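Local coordinates for DNA damage response protein Rtt109, putative (Neosartorya fumigata, PDB 5ZB9) that probably transfers the acetyl group of acetyl-CoA to lysine side chains of histone H3, at residues L241-D246 / W320-P325. Sequence-based numbering, arbitrary orientation.
Sequences LHQLCD and WLVINP
Gln243 and Leu244, on the short helix 241-244, pack against Val322 and Asn324 of strand 317-324. This strand belongs to the central mixed sheet of the acetyltransferase fold and runs between strands 133-140 and 202-208, antiparallel to both. The helix lies against one face of the sheet, with Gln243 also touching Arg133 and Phe206 on the flanking strands. The contact is buried and away from the CoA site. The helix turn itself is held by Leu241 O, which accepts from both Leu244 N and Cys245 N.

Gln243 carries the polar part. Its CG is anti to the carbonyl carbon (chi1 -61°) and the chain is extended beyond CG, which brings the amide to the strand. Asn324 ND2 donates to Gln243 OE1 at 2.9 Å, with an N-H...O angle of 162°. The donor lies in the carbonyl plane, and the two amides are nearly coplanar, 23° apart. Asn324 OD1 is also hydrogen-bonded to Arg133 NE, and its ND2 to Glu183 OE2. Val322 CG1 lies beside the same amide, 3.3 Å from Gln243 OE1 and 3.7 Å from Gln243 CD. A water accepts from Gln243 NE2 at 3.3 Å and can donate to Val322 O at 3.0 Å, which would link the NE2 end to the strand backbone indirectly.

Leu244 adds the apolar part. It also touches Met135 on the neighbouring strand, while its CD1 meets Val322 CG2 at 4.3 Å.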
loop_
_atom_site.group_PDB
_atom_site.type_symbol
_atom_site.label_atom_id
_atom_site.label_comp_id
_atom_site.label_asym_id
_atom_site.label_seq_id
_atom_site.Cartn_x
_atom_site.Cartn_y
_atom_site.Cartn_z
ATOM N N LEU A 241 -16.997 -2.773 -1.108
ATOM C CA LEU A 241 -17.640 -2.618 0.198
ATOM C C LEU A 241 -17.961 -3.925 0.929
ATOM O O LEU A 241 -17.641 -4.078 2.104
ATOM C CB LEU A 241 -18.926 -1.814 0.035
ATOM C CG LEU A 241 -19.819 -1.721 1.269
ATOM C CD1 LEU A 241 -19.119 -0.977 2.408
ATOM C CD2 LEU A 241 -21.117 -1.052 0.892
ATOM N N HIS A 242 -18.588 -4.865 0.234
ATOM C CA HIS A 242 -19.054 -6.085 0.878
ATOM C C HIS A 242 -17.934 -7.043 1.252
ATOM O O HIS A 242 -18.132 -7.920 2.087
ATOM C CB HIS A 242 -20.084 -6.776 -0.014
ATOM C CG HIS A 242 -21.344 -5.983 -0.161
ATOM N ND1 HIS A 242 -21.552 -5.099 -1.198
ATOM C CD2 HIS A 242 -22.430 -5.885 0.640
ATOM C CE1 HIS A 242 -22.729 -4.515 -1.048
ATOM N NE2 HIS A 242 -23.280 -4.972 0.062
ATOM N N GLN A 243 -16.754 -6.864 0.666
ATOM C CA GLN A 243 -15.612 -7.703 1.029
ATOM C C GLN A 243 -14.837 -7.123 2.210
ATOM O O GLN A 243 -14.147 -7.843 2.926
ATOM C CB GLN A 243 -14.679 -7.891 -0.162
ATOM C CG GLN A 243 -15.319 -8.572 -1.357
ATOM C CD GLN A 243 -14.287 -9.053 -2.360
ATOM O OE1 GLN A 243 -13.567 -10.024 -2.109
ATOM N NE2 GLN A 243 -14.202 -8.371 -3.501
ATOM N N LEU A 244 -14.970 -5.820 2.413
ATOM C CA LEU A 244 -14.236 -5.120 3.459
ATOM C C LEU A 244 -15.064 -4.889 4.719
ATOM O O LEU A 244 -14.517 -4.798 5.814
ATOM C CB LEU A 244 -13.746 -3.775 2.929
ATOM C CG LEU A 244 -12.324 -3.680 2.391
ATOM C CD1 LEU A 244 -11.968 -4.894 1.546
ATOM C CD2 LEU A 244 -12.176 -2.388 1.597
ATOM N N CYS A 245 -16.380 -4.777 4.557
ATOM C CA CYS A 245 -17.269 -4.442 5.671
ATOM C C CYS A 245 -18.352 -5.483 5.918
ATOM O O CYS A 245 -19.046 -5.906 4.997
ATOM C CB CYS A 245 -17.922 -3.091 5.422
ATOM S SG CYS A 245 -16.728 -1.774 5.210
ATOM N N ASP A 246 -18.499 -5.878 7.176
ATOM C CA ASP A 246 -19.481 -6.885 7.565
ATOM C C ASP A 246 -20.903 -6.336 7.543
ATOM O O ASP A 246 -21.856 -7.067 7.277
ATOM C CB ASP A 246 -19.160 -7.426 8.955
ATOM C CG ASP A 246 -19.128 -6.332 10.009
ATOM O OD1 ASP A 246 -18.083 -5.647 10.133
ATOM O OD2 ASP A 246 -20.150 -6.154 10.713
ATOM N N TRP A 320 -7.628 -0.746 -4.379
ATOM C CA TRP A 320 -7.724 -1.891 -3.486
ATOM C C TRP A 320 -7.572 -3.163 -4.299
ATOM O O TRP A 320 -8.362 -3.428 -5.205
ATOM C CB TRP A 320 -9.056 -1.906 -2.721
ATOM C CG TRP A 320 -9.369 -0.606 -2.061
ATOM C CD1 TRP A 320 -8.972 -0.198 -0.818
ATOM C CD2 TRP A 320 -10.128 0.474 -2.614
ATOM N NE1 TRP A 320 -9.445 1.063 -0.564
ATOM C CE2 TRP A 320 -10.157 1.500 -1.649
ATOM C CE3 TRP A 320 -10.788 0.671 -3.831
ATOM C CZ2 TRP A 320 -10.816 2.711 -1.864
ATOM C CZ3 TRP A 320 -11.451 1.874 -4.043
ATOM C CH2 TRP A 320 -11.458 2.878 -3.062
ATOM N N LEU A 321 -6.535 -3.931 -3.997
ATOM C CA LEU A 321 -6.405 -5.259 -4.556
ATOM C C LEU A 321 -6.901 -6.242 -3.512
ATOM O O LEU A 321 -6.301 -6.370 -2.441
ATOM C CB LEU A 321 -4.958 -5.555 -4.946
ATOM C CG LEU A 321 -4.682 -7.014 -5.317
ATOM C CD1 LEU A 321 -5.440 -7.407 -6.590
ATOM C CD2 LEU A 321 -3.190 -7.244 -5.464
ATOM N N VAL A 322 -8.013 -6.909 -3.795
ATOM C CA VAL A 322 -8.593 -7.818 -2.805
ATOM C C VAL A 322 -8.361 -9.276 -3.192
ATOM O O VAL A 322 -8.826 -9.745 -4.246
ATOM C CB VAL A 322 -10.105 -7.572 -2.611
ATOM C CG1 VAL A 322 -10.668 -8.515 -1.557
ATOM C CG2 VAL A 322 -10.361 -6.122 -2.222
ATOM N N ILE A 323 -7.634 -9.979 -2.326
ATOM C CA ILE A 323 -7.243 -11.364 -2.562
ATOM C C ILE A 323 -8.031 -12.329 -1.676
ATOM O O ILE A 323 -8.000 -12.234 -0.448
ATOM C CB ILE A 323 -5.733 -11.563 -2.312
ATOM C CG1 ILE A 323 -4.920 -10.746 -3.321
ATOM C CG2 ILE A 323 -5.361 -13.047 -2.366
ATOM C CD1 ILE A 323 -3.444 -10.648 -3.002
ATOM N N ASN A 324 -8.742 -13.260 -2.303
ATOM C CA ASN A 324 -9.497 -14.255 -1.551
ATOM C C ASN A 324 -8.805 -15.600 -1.627
ATOM O O ASN A 324 -8.757 -16.221 -2.688
ATOM C CB ASN A 324 -10.936 -14.350 -2.063
ATOM C CG ASN A 324 -11.708 -13.062 -1.849
ATOM O OD1 ASN A 324 -12.017 -12.698 -0.719
ATOM N ND2 ASN A 324 -12.014 -12.357 -2.937
ATOM N N PRO A 325 -8.251 -16.050 -0.492
ATOM C CA PRO A 325 -7.469 -17.283 -0.399
ATOM C C PRO A 325 -8.361 -18.518 -0.566
ATOM O O PRO A 325 -9.588 -18.381 -0.509
ATOM C CB PRO A 325 -6.878 -17.198 1.008
ATOM C CG PRO A 325 -7.936 -16.507 1.782
ATOM C CD PRO A 325 -8.472 -15.453 0.837
HETATM O O HOH W 1 -11.674 -9.774 -5.023
#